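PDB 2QL8: putative redox protein from Lactobacillus casei, which belongs to the OsmC/Ohr family and probably works as a thiol-dependent redox protein, perhaps reducing peroxides as relatives of this family do. Local coordinates for residues D106-T109 with A110-F113; G45-P48 with E49-L52; T114-I117 with E118-P122; T36-P39 with M40-H43. All coordinates share one frame; numbering follows the deposited sequence. Where two conformers were deposited one is given.

Contact 1: D106-T109 with A110-F113; sequences DFDT and AKAF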
ATOM      1  N   ASP A 106      20.792  12.583 -18.038  1.00 30.76           N
ATOM      2  CA  ASP A 106      19.970  13.206 -19.061  1.00 32.84           C
ATOM      3  C   ASP A 106      18.500  12.746 -18.954  1.00 31.82           C
ATOM      4  O   ASP A 106      18.205  11.625 -18.484  1.00 30.44           O
ATOM      5  CB  ASP A 106      20.568  12.870 -20.437  1.00 34.73           C
ATOM      6  CG  ASP A 106      20.872  11.353 -20.598  1.00 39.49           C
ATOM      7  OD1 ASP A 106      21.860  10.749 -19.926  1.00 33.88           O
ATOM      8  OD2 ASP A 106      20.073  10.794 -21.408  1.00 43.99           O
ATOM      9  N   PHE A 107      17.574  13.604 -19.358  1.00 30.87           N
ATOM     10  CA  PHE A 107      16.144  13.316 -19.219  1.00 30.52           C
ATOM     11  C   PHE A 107      15.715  12.020 -19.917  1.00 29.71           C
ATOM     12  O   PHE A 107      14.903  11.268 -19.400  1.00 28.58           O
ATOM     13  CB  PHE A 107      15.285  14.499 -19.680  1.00 31.96           C
ATOM     14  CG  PHE A 107      13.849  14.397 -19.263  1.00 29.55           C
ATOM     15  CD1 PHE A 107      13.482  14.657 -17.946  1.00 31.68           C
ATOM     16  CD2 PHE A 107      12.878  13.994 -20.150  1.00 30.99           C
ATOM     17  CE1 PHE A 107      12.160  14.557 -17.551  1.00 31.64           C
ATOM     18  CE2 PHE A 107      11.553  13.881 -19.751  1.00 34.62           C
ATOM     19  CZ  PHE A 107      11.208  14.171 -18.447  1.00 30.58           C
ATOM     20  N   ASP A 108      16.271  11.741 -21.087  1.00 29.09           N
ATOM     21  CA  ASP A 108      15.973  10.506 -21.798  1.00 29.72           C
ATOM     22  C   ASP A 108      16.361   9.257 -21.003  1.00 25.33           C
ATOM     23  O   ASP A 108      15.636   8.257 -21.041  1.00 26.25           O
ATOM     24  CB  ASP A 108      16.643  10.497 -23.180  1.00 31.85           C
ATOM     25  CG  ASP A 108      15.898  11.347 -24.180  1.00 45.11           C
ATOM     26  OD1 ASP A 108      14.804  11.907 -23.860  1.00 47.56           O
ATOM     27  OD2 ASP A 108      16.425  11.459 -25.316  1.00 57.53           O
ATOM     28  N   THR A 109      17.464   9.328 -20.263  1.00 23.96           N
ATOM     29  CA  THR A 109      17.925   8.223 -19.417  1.00 23.50           C
ATOM     30  C   THR A 109      16.950   8.108 -18.222  1.00 22.07           C
ATOM     31  O   THR A 109      16.551   7.016 -17.853  1.00 22.02           O
ATOM     32  CB  THR A 109      19.402   8.385 -18.903  1.00 23.58           C
ATOM     33  OG1 THR A 109      20.292   8.401 -20.045  1.00 29.38           O
ATOM     34  CG2 THR A 109      19.837   7.305 -17.941  1.00 26.25           C
ATOM     35  N   ALA A 110      16.580   9.244 -17.633  1.00 22.78           N
ATOM     36  CA  ALA A 110      15.603   9.249 -16.525  1.00 20.99           C
ATOM     37  C   ALA A 110      14.301   8.594 -16.976  1.00 19.37           C
ATOM     38  O   ALA A 110      13.693   7.781 -16.232  1.00 19.71           O
ATOM     39  CB  ALA A 110      15.351  10.652 -15.999  1.00 21.24           C
ATOM     40  N   LYS A 111      13.861   8.909 -18.184  1.00 19.47           N
ATOM     41  CA  LYS A 111      12.635   8.316 -18.739  0.70 20.35           C
ATOM     42  C   LYS A 111      12.781   6.815 -18.943  1.00 19.72           C
ATOM     43  O   LYS A 111      11.891   6.045 -18.595  1.00 19.68           O
ATOM     44  CB  LYS A 111      12.187   8.958 -20.052  0.70 22.55           C
ATOM     45  CG  LYS A 111      11.756  10.396 -19.915  0.70 25.01           C
ATOM     46  CD  LYS A 111      11.059  10.895 -21.163  0.70 30.13           C
ATOM     47  CE  LYS A 111      12.005  11.206 -22.286  0.70 32.27           C
ATOM     48  NZ  LYS A 111      11.269  11.442 -23.574  0.70 37.43           N
ATOM     49  N   ALA A 112      13.913   6.375 -19.481  1.00 18.33           N
ATOM     50  CA  ALA A 112      14.182   4.969 -19.696  1.00 19.10           C
ATOM     51  C   ALA A 112      14.175   4.239 -18.356  1.00 18.44           C
ATOM     52  O   ALA A 112      13.614   3.141 -18.247  1.00 20.08           O
ATOM     53  CB  ALA A 112      15.515   4.795 -20.429  1.00 20.62           C
ATOM     54  N   PHE A 113      14.813   4.829 -17.348  1.00 17.46           N
ATOM     55  CA  PHE A 113      14.860   4.184 -16.013  1.00 16.83           C
ATOM     56  C   PHE A 113      13.449   4.115 -15.440  1.00 18.08           C
ATOM     57  O   PHE A 113      13.117   3.156 -14.741  1.00 16.94           O
ATOM     58  CB  PHE A 113      15.782   4.943 -15.056  1.00 17.99           C
ATOM     59  CG  PHE A 113      17.247   4.771 -15.326  1.00 16.90           C
ATOM     60  CD1 PHE A 113      17.747   4.061 -16.406  1.00 19.91           C
ATOM     61  CD2 PHE A 113      18.140   5.347 -14.438  1.00 21.08           C
ATOM     62  CE1 PHE A 113      19.135   3.953 -16.572  1.00 21.03           C
ATOM     63  CE2 PHE A 113      19.537   5.233 -14.616  1.00 23.39           C
ATOM     64  CZ  PHE A 113      20.007   4.513 -15.664  1.00 23.09           C
TER
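In one of its two conformers, K111 reaches back along the first turns of helix 107-120 to meet F107 and D108. Its CB lies 3.6 Å from F107 O, the carbonyl that also takes the K111 N-H. CG keeps beside that oxygen and begins to touch the F107 ring. CD meets the ring obliquely, 3.3 Å from F107 CE2. A bend at chi3 (-77°) then carries CE to 3.3 Å from D108 OD1, still against the ring. In this conformer NZ ends 3.6 Å from D108 OD1, close enough for a salt bridge.

T109 CG2 sits over one face of the F113 ring, 3.8 Å from its centroid. That methyl is turned away from the backbone N, which puts OG1 on the N side, where it donates to the syn side of D106 OD2 at 2.8 Å. T109 N adds a weak bond to the same oxygen, so D106 is the N-cap. F113 continues onto L64 and V67 of helix 48-70, while F107, A110 and K111 pack on T137. Two acids at the helix start would probably be favoured by the helix dipole, whereas the exposed K111-D108 pair, tied to one conformer, probably contributes only modestly.

Contact 2: G45-P48 with E49-L52; sequences GTNP and EQLL. With EDO (1,2-ethanediol), chain I.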
ATOM      1  N   GLY A  45      -2.476  11.419  12.907  1.00 24.73           N
ATOM      2  CA  GLY A  45      -2.503  10.029  12.481  1.00 21.98           C
ATOM      3  C   GLY A  45      -2.471   9.905  10.984  1.00 20.13           C
ATOM      4  O   GLY A  45      -2.869  10.788  10.236  1.00 20.90           O
ATOM      5  N   THR A  46      -1.994   8.749  10.559  1.00 18.74           N
ATOM      6  CA  THR A  46      -1.919   8.418   9.135  1.00 16.45           C
ATOM      7  C   THR A  46      -3.216   7.752   8.666  1.00 16.72           C
ATOM      8  O   THR A  46      -4.230   7.720   9.382  1.00 17.91           O
ATOM      9  CB  THR A  46      -0.616   7.606   8.816  1.00 16.77           C
ATOM     10  OG1 THR A  46      -0.371   7.568   7.393  1.00 17.14           O
ATOM     11  CG2 THR A  46      -0.703   6.181   9.365  1.00 17.06           C
ATOM     12  N   ASN A  47      -3.206   7.274   7.426  1.00 14.67           N
ATOM     13  CA  ASN A  47      -4.388   6.753   6.751  1.00 15.30           C
ATOM     14  C   ASN A  47      -3.959   5.880   5.583  1.00 14.33           C
ATOM     15  O   ASN A  47      -2.756   5.814   5.259  1.00 14.80           O
ATOM     16  CB  ASN A  47      -5.295   7.932   6.302  1.00 14.97           C
ATOM     17  CG  ASN A  47      -4.537   8.971   5.478  1.00 15.83           C
ATOM     18  OD1 ASN A  47      -3.980   8.620   4.430  1.00 16.97           O
ATOM     19  ND2 ASN A  47      -4.510  10.247   5.946  1.00 17.87           N
ATOM     20  N   PRO A  48      -4.897   5.122   5.008  1.00 14.51           N
ATOM     21  CA  PRO A  48      -4.514   4.221   3.905  1.00 14.90           C
ATOM     22  C   PRO A  48      -3.883   4.891   2.693  1.00 12.94           C
ATOM     23  O   PRO A  48      -3.023   4.286   2.028  1.00 14.54           O
ATOM     24  CB  PRO A  48      -5.827   3.554   3.538  1.00 14.21           C
ATOM     25  CG  PRO A  48      -6.626   3.580   4.813  1.00 14.80           C
ATOM     26  CD  PRO A  48      -6.325   4.940   5.389  1.00 15.39           C
ATOM     27  N   GLU A  49      -4.298   6.124   2.415  1.00 14.23           N
ATOM     28  CA  GLU A  49      -3.791   6.889   1.290  1.00 15.29           C
ATOM     29  C   GLU A  49      -2.301   7.166   1.486  1.00 13.54           C
ATOM     30  O   GLU A  49      -1.454   6.895   0.616  1.00 15.64           O
ATOM     31  CB  GLU A  49      -4.559   8.207   1.180  1.00 15.63           C
ATOM     32  CG  GLU A  49      -6.042   8.064   0.744  1.00 17.73           C
ATOM     33  CD  GLU A  49      -7.041   7.914   1.931  1.00 16.27           C
ATOM     34  OE1 GLU A  49      -6.617   7.544   3.068  1.00 17.35           O
ATOM     35  OE2 GLU A  49      -8.247   8.191   1.699  1.00 19.05           O
ATOM     36  N   GLN A  50      -1.964   7.672   2.669  1.00 14.58           N
ATOM     37  CA  GLN A  50      -0.576   7.947   3.023  1.00 14.76           C
ATOM     38  C   GLN A  50       0.269   6.654   3.019  1.00 14.49           C
ATOM     39  O   GLN A  50       1.406   6.622   2.516  1.00 15.91           O
ATOM     40  CB  GLN A  50      -0.466   8.627   4.378  1.00 16.94           C
ATOM     41  CG  GLN A  50      -0.961  10.088   4.382  1.00 16.09           C
ATOM     42  CD  GLN A  50      -0.784  10.778   5.722  1.00 16.92           C
ATOM     43  OE1 GLN A  50      -0.299  10.181   6.689  1.00 17.97           O
ATOM     44  NE2 GLN A  50      -1.177  12.069   5.777  1.00 19.82           N
ATOM     45  N   LEU A  51      -0.263   5.615   3.654  1.00 14.24           N
ATOM     46  CA  LEU A  51       0.455   4.355   3.800  1.00 12.85           C
ATOM     47  C   LEU A  51       0.736   3.740   2.427  1.00 13.00           C
ATOM     48  O   LEU A  51       1.847   3.230   2.182  1.00 13.86           O
ATOM     49  CB  LEU A  51      -0.291   3.410   4.740  1.00 12.83           C
ATOM     50  CG  LEU A  51      -0.245   3.812   6.217  1.00 14.02           C
ATOM     51  CD1 LEU A  51      -1.426   3.127   6.982  1.00 14.59           C
ATOM     52  CD2 LEU A  51       1.126   3.503   6.821  1.00 15.37           C
ATOM     53  N   LEU A  52      -0.232   3.792   1.530  1.00 12.82           N
ATOM     54  CA  LEU A  52      -0.041   3.367   0.142  1.00 12.92           C
ATOM     55  C   LEU A  52       1.024   4.163  -0.590  1.00 14.11           C
ATOM     56  O   LEU A  52       1.894   3.620  -1.260  1.00 13.34           O
ATOM     57  CB  LEU A  52      -1.342   3.371  -0.626  1.00 14.04           C
ATOM     58  CG  LEU A  52      -1.331   2.961  -2.105  1.00 15.12           C
ATOM     59  CD1 LEU A  52      -0.764   1.516  -2.230  1.00 16.29           C
ATOM     60  CD2 LEU A  52      -2.691   3.070  -2.801  1.00 16.72           C
TER
HETATM   61  C1  EDO I 149     -10.965   6.307   3.133  1.00 41.33           C
HETATM   62  O1  EDO I 149      -9.749   7.006   3.429  1.00 31.68           O
HETATM   63  C2  EDO I 149     -10.769   4.810   2.954  1.00 47.24           C
HETATM   64  O2  EDO I 149     -10.310   4.190   4.163  1.00 50.82           O
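T46 OG1 donates to Q50 OE1 at 2.7 Å, from somewhat outside the plane of that carbonyl. G45, the residue before, has backbone angles at which a side chain would be jammed against the preceding carbonyl oxygen. In T46 itself OG1 stands opposite the backbone N (chi1 -166°), which aims it at the Q50 amide. Extended beyond CG, the Q50 side chain lays its amide beside the hydroxyl. On another branch, T46 CG2 packs against L51 CD1 at 3.9 Å, the two side chains crossing at about a right angle.

N47 is the N-cap of helix 48-70: N47 OD1 accepts from Q50 N at 2.8 Å in a nearly straight bond (167°), while N47 O takes L51 N at 3.0 Å to begin the regular helical pattern. The N47 and Q50 amide planes stand 56° apart, and ND2 of N47 bonds to the Y12 hydroxyl of the second subunit. N47 OD1 also comes within 3.2 Å of E49 OE1, acceptor facing acceptor, with the carboxylate nearly perpendicular to the amide.

P48 runs alongside E49, its CD against E49 OE1. Beyond the ring, a 1,2-ethanediol, probably from the crystallisation liquor, donates from its O1 to E49 OE2 at 2.6 Å. P48 O accepts L52 N at 2.9 Å, and S55 OG of the second subunit bonds to the same carbonyl.

Contact 3: T114-I117 with E118-P122; sequences TNEI and ENRCP. With BEZ (benzoic acid), chain C.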
ATOM      1  N   THR A 114      12.640   5.145 -15.684  1.00 17.68           N
ATOM      2  CA  THR A 114      11.239   5.164 -15.177  1.00 16.33           C
ATOM      3  C   THR A 114      10.444   4.027 -15.800  1.00 16.67           C
ATOM      4  O   THR A 114       9.708   3.334 -15.102  1.00 18.44           O
ATOM      5  CB  THR A 114      10.557   6.545 -15.380  1.00 17.01           C
ATOM      6  OG1 THR A 114      11.355   7.575 -14.784  1.00 18.30           O
ATOM      7  CG2 THR A 114       9.158   6.580 -14.789  1.00 18.93           C
ATOM      8  N   ASN A 115      10.591   3.829 -17.108  1.00 18.51           N
ATOM      9  CA  ASN A 115       9.948   2.721 -17.787  1.00 19.73           C
ATOM     10  C   ASN A 115      10.398   1.379 -17.190  1.00 19.31           C
ATOM     11  O   ASN A 115       9.556   0.460 -17.025  1.00 22.16           O
ATOM     12  CB  ASN A 115      10.183   2.742 -19.306  1.00 20.22           C
ATOM     13  CG  ASN A 115       9.564   3.940 -19.989  1.00 26.18           C
ATOM     14  OD1 ASN A 115       8.627   4.559 -19.485  1.00 29.59           O
ATOM     15  ND2 ASN A 115      10.076   4.266 -21.189  1.00 31.49           N
ATOM     16  N   GLU A 116      11.704   1.245 -16.923  1.00 19.55           N
ATOM     17  CA  GLU A 116      12.274   0.019 -16.362  0.50 18.07           C
ATOM     18  C   GLU A 116      11.623  -0.283 -15.011  1.00 17.04           C
ATOM     19  O   GLU A 116      11.218  -1.406 -14.739  1.00 18.59           O
ATOM     20  CB  GLU A 116      13.805   0.112 -16.139  0.50 18.79           C
ATOM     21  CG  GLU A 116      14.703  -0.182 -17.377  0.50 20.68           C
ATOM     22  CD  GLU A 116      16.140  -0.474 -16.978  0.50 16.11           C
ATOM     23  OE1 GLU A 116      16.424  -1.529 -16.333  0.50 22.64           O
ATOM     24  OE2 GLU A 116      16.979   0.393 -17.274  0.50 18.59           O
ATOM     25  N   ILE A 117      11.579   0.744 -14.133  1.00 16.14           N
ATOM     26  CA  ILE A 117      11.081   0.528 -12.762  1.00 15.27           C
ATOM     27  C   ILE A 117       9.562   0.294 -12.762  1.00 15.71           C
ATOM     28  O   ILE A 117       9.032  -0.474 -11.964  1.00 16.50           O
ATOM     29  CB  ILE A 117      11.549   1.574 -11.722  1.00 16.11           C
ATOM     30  CG1 ILE A 117      10.815   2.923 -11.856  1.00 15.19           C
ATOM     31  CG2 ILE A 117      13.107   1.734 -11.716  1.00 16.67           C
ATOM     32  CD1 ILE A 117      11.246   3.969 -10.812  1.00 16.04           C
ATOM     33  N   GLU A 118       8.856   0.949 -13.671  1.00 15.92           N
ATOM     34  CA  GLU A 118       7.406   0.753 -13.779  1.00 16.99           C
ATOM     35  C   GLU A 118       7.072  -0.727 -14.004  1.00 16.46           C
ATOM     36  O   GLU A 118       6.112  -1.251 -13.399  1.00 18.21           O
ATOM     37  CB  GLU A 118       6.832   1.567 -14.951  1.00 17.33           C
ATOM     38  CG  GLU A 118       5.330   1.450 -15.110  1.00 20.69           C
ATOM     39  CD  GLU A 118       4.795   2.194 -16.340  1.00 24.05           C
ATOM     40  OE1 GLU A 118       5.575   2.751 -17.154  1.00 27.39           O
ATOM     41  OE2 GLU A 118       3.553   2.183 -16.473  1.00 27.94           O
ATOM     42  N   ASN A 119       7.903  -1.398 -14.833  1.00 18.03           N
ATOM     43  CA  ASN A 119       7.723  -2.794 -15.174  1.00 19.79           C
ATOM     44  C   ASN A 119       8.192  -3.768 -14.102  1.00 18.16           C
ATOM     45  O   ASN A 119       7.790  -4.918 -14.120  1.00 24.60           O
ATOM     46  CB  ASN A 119       8.482  -3.120 -16.451  1.00 20.74           C
ATOM     47  CG  ASN A 119       7.858  -2.492 -17.672  1.00 28.37           C
ATOM     48  OD1 ASN A 119       6.634  -2.250 -17.704  1.00 33.82           O
ATOM     49  ND2 ASN A 119       8.689  -2.229 -18.698  1.00 32.42           N
ATOM     50  N   ARG A 120       9.120  -3.342 -13.245  1.00 14.49           N
ATOM     51  CA  ARG A 120       9.765  -4.223 -12.260  1.00 14.48           C
ATOM     52  C   ARG A 120       9.251  -4.081 -10.826  1.00 13.62           C
ATOM     53  O   ARG A 120       9.262  -5.034 -10.065  1.00 14.46           O
ATOM     54  CB  ARG A 120      11.282  -4.035 -12.280  1.00 13.63           C
ATOM     55  CG  ARG A 120      11.932  -4.621 -13.529  1.00 15.21           C
ATOM     56  CD  ARG A 120      13.381  -4.211 -13.727  1.00 15.90           C
ATOM     57  NE  ARG A 120      14.253  -4.667 -12.644  1.00 14.54           N
ATOM     58  CZ  ARG A 120      15.591  -4.678 -12.729  1.00 13.37           C
ATOM     59  NH1 ARG A 120      16.196  -4.281 -13.844  1.00 16.06           N
ATOM     60  NH2 ARG A 120      16.337  -5.081 -11.731  1.00 16.66           N
ATOM     61  N   CYS A 121       8.823  -2.885 -10.457  1.00 13.87           N
ATOM     62  CA  CYS A 121       8.428  -2.599  -9.084  1.00 13.56           C
ATOM     63  C   CYS A 121       7.190  -3.421  -8.689  1.00 12.83           C
ATOM     64  O   CYS A 121       6.156  -3.333  -9.360  1.00 13.52           O
ATOM     65  CB  CYS A 121       8.133  -1.106  -8.964  1.00 14.74           C
ATOM     66  SG  CYS A 121       7.232  -0.590  -7.470  1.00 16.18           S
ATOM     67  N   PRO A 122       7.313  -4.274  -7.642  1.00 12.76           N
ATOM     68  CA  PRO A 122       6.115  -5.056  -7.253  1.00 12.89           C
ATOM     69  C   PRO A 122       4.824  -4.279  -7.004  1.00 12.60           C
ATOM     70  O   PRO A 122       3.757  -4.747  -7.393  1.00 13.24           O
ATOM     71  CB  PRO A 122       6.601  -5.816  -6.023  1.00 14.95           C
ATOM     72  CG  PRO A 122       8.085  -6.031  -6.313  1.00 13.64           C
ATOM     73  CD  PRO A 122       8.543  -4.750  -6.944  1.00 14.12           C
TER
HETATM   74  C   BEZ C 143      14.281  -5.720  -9.155  1.00 17.96           C
HETATM   75  O1  BEZ C 143      15.375  -6.376  -9.325  1.00 20.33           O
HETATM   76  O2  BEZ C 143      13.477  -5.689 -10.003  1.00 13.64           O
HETATM   77  C1  BEZ C 143      13.909  -5.051  -7.875  1.00 18.48           C
HETATM   78  C2  BEZ C 143      14.932  -4.828  -6.938  1.00 18.75           C
HETATM   79  C3  BEZ C 143      14.611  -4.216  -5.727  1.00 21.71           C
HETATM   80  C4  BEZ C 143      13.284  -3.841  -5.474  1.00 21.13           C
HETATM   81  C5  BEZ C 143      12.277  -4.079  -6.421  1.00 18.72           C
HETATM   82  C6  BEZ C 143      12.550  -4.657  -7.618  1.00 17.48           C
HETATM   83  O   HOH W   1       7.184   5.002 -17.297  1.00 30.96           O
HETATM   84  O   HOH W   2       7.225   0.815 -18.642  1.00 37.34           O
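E116 and R120, one helical turn apart, lie side by side, with R120 presenting its guanidinium to a bound benzoic acid. R120 NE meets benzoic acid O2 at 2.9 Å and R120 NH2 meets O1 at 2.9 Å, both nearly straight (165°), so the carboxyl group is held by two bonds at the guanidinium edge with its carbon in the plane. The arginine bends at chi3 (62°), which swings this edge toward the ligand. P122 CD touches the benzene ring at 3.8 Å from C5, and A90 N of the second subunit adds another hydrogen bond to the benzoic acid.

The remaining nitrogen, NH1, is supported from behind by a salt bridge to E70. In one of the two E116 conformers OE1 also stands 3.7 Å from R120 NH1, a long and weak link met obliquely. H71 NE2 bonds E116 OE2 and may help to position that acid.

Further out comes the helix itself. I117 O accepts C121 N at 2.9 Å and also R120 N, the latter from well above the carbonyl plane. One water donates to N115 OD1 and to E118 OE1, at 2.7 and 2.8 Å, linking the two side chains across the turn. C121 caps the next helix through its SG and packs on C59 and T63 of helix 48-70. R120 and P122, with A90 of the second subunit, thus form a benzoic acid site at the dimer interface; separately, C121 beside C59 is consistent with the cysteine pair of OsmC/Ohr proteins.

Contact 4: T36-P39 with M40-H43; sequences TSSP and MNDH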
ATOM      1  N   THR A  36      -3.606   5.968  13.415  1.00 16.95           N
ATOM      2  CA  THR A  36      -4.407   6.223  12.251  1.00 16.62           C
ATOM      3  C   THR A  36      -5.630   7.107  12.607  1.00 17.37           C
ATOM      4  O   THR A  36      -6.100   7.122  13.746  1.00 20.23           O
ATOM      5  CB  THR A  36      -4.881   4.889  11.587  1.00 17.06           C
ATOM      6  OG1 THR A  36      -5.704   4.143  12.488  1.00 19.35           O
ATOM      7  CG2 THR A  36      -3.680   4.052  11.110  1.00 17.22           C
ATOM      8  N   SER A  37      -6.146   7.790  11.594  1.00 18.41           N
ATOM      9  CA  SER A  37      -7.342   8.614  11.719  0.50 18.15           C
ATOM     10  C   SER A  37      -7.926   8.885  10.350  1.00 17.95           C
ATOM     11  O   SER A  37      -7.291   8.672   9.312  1.00 19.07           O
ATOM     12  CB  SER A  37      -7.047   9.938  12.445  0.50 18.23           C
ATOM     13  OG  SER A  37      -6.128  10.756  11.751  0.50 17.04           O
ATOM     14  N   SER A  38      -9.183   9.323  10.329  1.00 19.04           N
ATOM     15  CA  SER A  38      -9.838   9.624   9.077  1.00 19.08           C
ATOM     16  C   SER A  38      -9.084  10.730   8.371  1.00 20.84           C
ATOM     17  O   SER A  38      -8.740  11.737   8.998  1.00 21.49           O
ATOM     18  CB  SER A  38     -11.259  10.148   9.297  1.00 20.26           C
ATOM     19  OG  SER A  38     -11.822  10.518   8.061  1.00 22.37           O
ATOM     20  N   PRO A  39      -8.885  10.596   7.054  1.00 20.49           N
ATOM     21  CA  PRO A  39      -8.252  11.712   6.335  1.00 22.81           C
ATOM     22  C   PRO A  39      -9.150  12.959   6.275  1.00 23.83           C
ATOM     23  O   PRO A  39      -8.659  14.039   5.937  1.00 24.01           O
ATOM     24  CB  PRO A  39      -8.038  11.167   4.928  1.00 23.03           C
ATOM     25  CG  PRO A  39      -9.068  10.130   4.752  1.00 23.18           C
ATOM     26  CD  PRO A  39      -9.214   9.484   6.153  1.00 21.94           C
HETATM   27  N   MSE A  40     -10.446  12.785   6.577  1.00 22.70           N
HETATM   28  CA  MSE A  40     -11.442  13.866   6.467  1.00 24.16           C
HETATM   29  C   MSE A  40     -11.495  14.759   7.697  1.00 24.28           C
HETATM   30  O   MSE A  40     -12.277  15.714   7.712  1.00 29.86           O
HETATM   31  CB  MSE A  40     -12.824  13.304   6.156  1.00 24.70           C
HETATM   32  CG  MSE A  40     -12.925  12.501   4.866  1.00 25.66           C
HETATM   33 SE   MSE A  40     -12.071  13.360   3.320  0.75 26.58          SE
HETATM   34  CE  MSE A  40     -13.409  14.720   3.048  1.00 28.12           C
ATOM     35  N   ASN A  41     -10.682  14.520   8.705  1.00 25.14           N
ATOM     36  CA  ASN A  41     -10.562  15.447   9.823  1.00 25.15           C
ATOM     37  C   ASN A  41      -9.105  15.849  10.035  1.00 27.90           C
ATOM     38  O   ASN A  41      -8.223  15.378   9.306  1.00 28.04           O
ATOM     39  CB  ASN A  41     -11.180  14.838  11.087  1.00 25.48           C
ATOM     40  CG  ASN A  41     -10.459  13.582  11.572  1.00 25.52           C
ATOM     41  OD1 ASN A  41      -9.230  13.547  11.630  1.00 24.92           O
ATOM     42  ND2 ASN A  41     -11.228  12.575  11.979  1.00 26.06           N
ATOM     43  N   ASP A  42      -8.861  16.711  11.029  1.00 29.28           N
ATOM     44  CA  ASP A  42      -7.542  17.241  11.318  0.70 29.53           C
ATOM     45  C   ASP A  42      -6.838  16.542  12.470  1.00 29.05           C
ATOM     46  O   ASP A  42      -5.826  17.029  12.992  1.00 31.17           O
ATOM     47  CB  ASP A  42      -7.638  18.752  11.598  0.70 31.06           C
ATOM     48  CG  ASP A  42      -8.509  19.088  12.814  0.70 37.27           C
ATOM     49  OD1 ASP A  42      -8.912  18.183  13.604  0.70 39.60           O
ATOM     50  OD2 ASP A  42      -8.804  20.303  12.971  0.70 46.30           O
ATOM     51  N   HIS A  43      -7.339  15.384  12.879  1.00 29.06           N
ATOM     52  CA  HIS A  43      -6.712  14.651  13.963  1.00 29.06           C
ATOM     53  C   HIS A  43      -5.362  14.116  13.548  1.00 28.85           C
ATOM     54  O   HIS A  43      -5.122  13.853  12.373  1.00 29.60           O
ATOM     55  CB  HIS A  43      -7.541  13.469  14.427  1.00 31.07           C
ATOM     56  CG  HIS A  43      -8.925  13.826  14.841  1.00 36.60           C
ATOM     57  ND1 HIS A  43      -9.781  12.907  15.405  1.00 39.89           N
ATOM     58  CD2 HIS A  43      -9.604  14.997  14.783  1.00 38.22           C
ATOM     59  CE1 HIS A  43     -10.936  13.497  15.666  1.00 41.97           C
ATOM     60  NE2 HIS A  43     -10.854  14.763  15.299  1.00 38.87           N
TER
HETATM   61  O   HOH W   3      -6.585  13.122  10.083  1.00 24.80           O
HETATM   62  O   HOH W   4      -6.287  14.687   7.392  1.00 28.21           O
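The N41 amide is flanked by S38 and H43: N41 ND2 lies 3.6 Å from S38 CB, and N41 CG sits over one face of the H43 imidazole, toward its rim. In one of two D42 conformers, OD1 lies in the plane of that ring at an edge. The side-chain oxygen of N41, OD1, turns to the backbone and accepts from H43 N at 2.9 Å, the donor lying above the amide plane. That bond defines an Asx turn, and chi1 of 64° folds the amide back over the chain to make it.

Before it runs a type I beta turn from S38 to N41, in the loop between strand 33-36 and helix 48-70. Its closing bond, N41 N to S38 O, is weak at 3.4 Å, and S38 OG reinforces the turn by accepting M40 N at 3.0 Å. A water within 2.8 Å of S38 O and of H43 O probably links them.

E23 ties the loop together: its OE2 accepts from S38 N and N41 ND2, its OE1 from H43 ND1. The S37 hydroxyl, near H43 O, bonds P44 O. P39 packs on Y12 of the second subunit, and selenomethionine M40 on L11 of that chain.

Overall arrangement
Along the chain the order is contact 4, contact 2, contact 1, contact 3. Contacts 4 and 2 lie in the loop between strand 33-36 and helix 48-70 and at the start of that helix; their centres are 10 Å apart, and T46 O receives a probable hydrogen bond from S37 N at 2.9 Å. Contacts 1 and 3 adjoin on helix 107-120, their centres 13 Å apart, across the chain's centre from the other two. Contacts 2 and 3 have their nearest atoms about 9 Å apart. Contacts 2, 3 and 4 all border the second subunit, so the dimer interface runs past both groups, whereas contact 1 lies away from it.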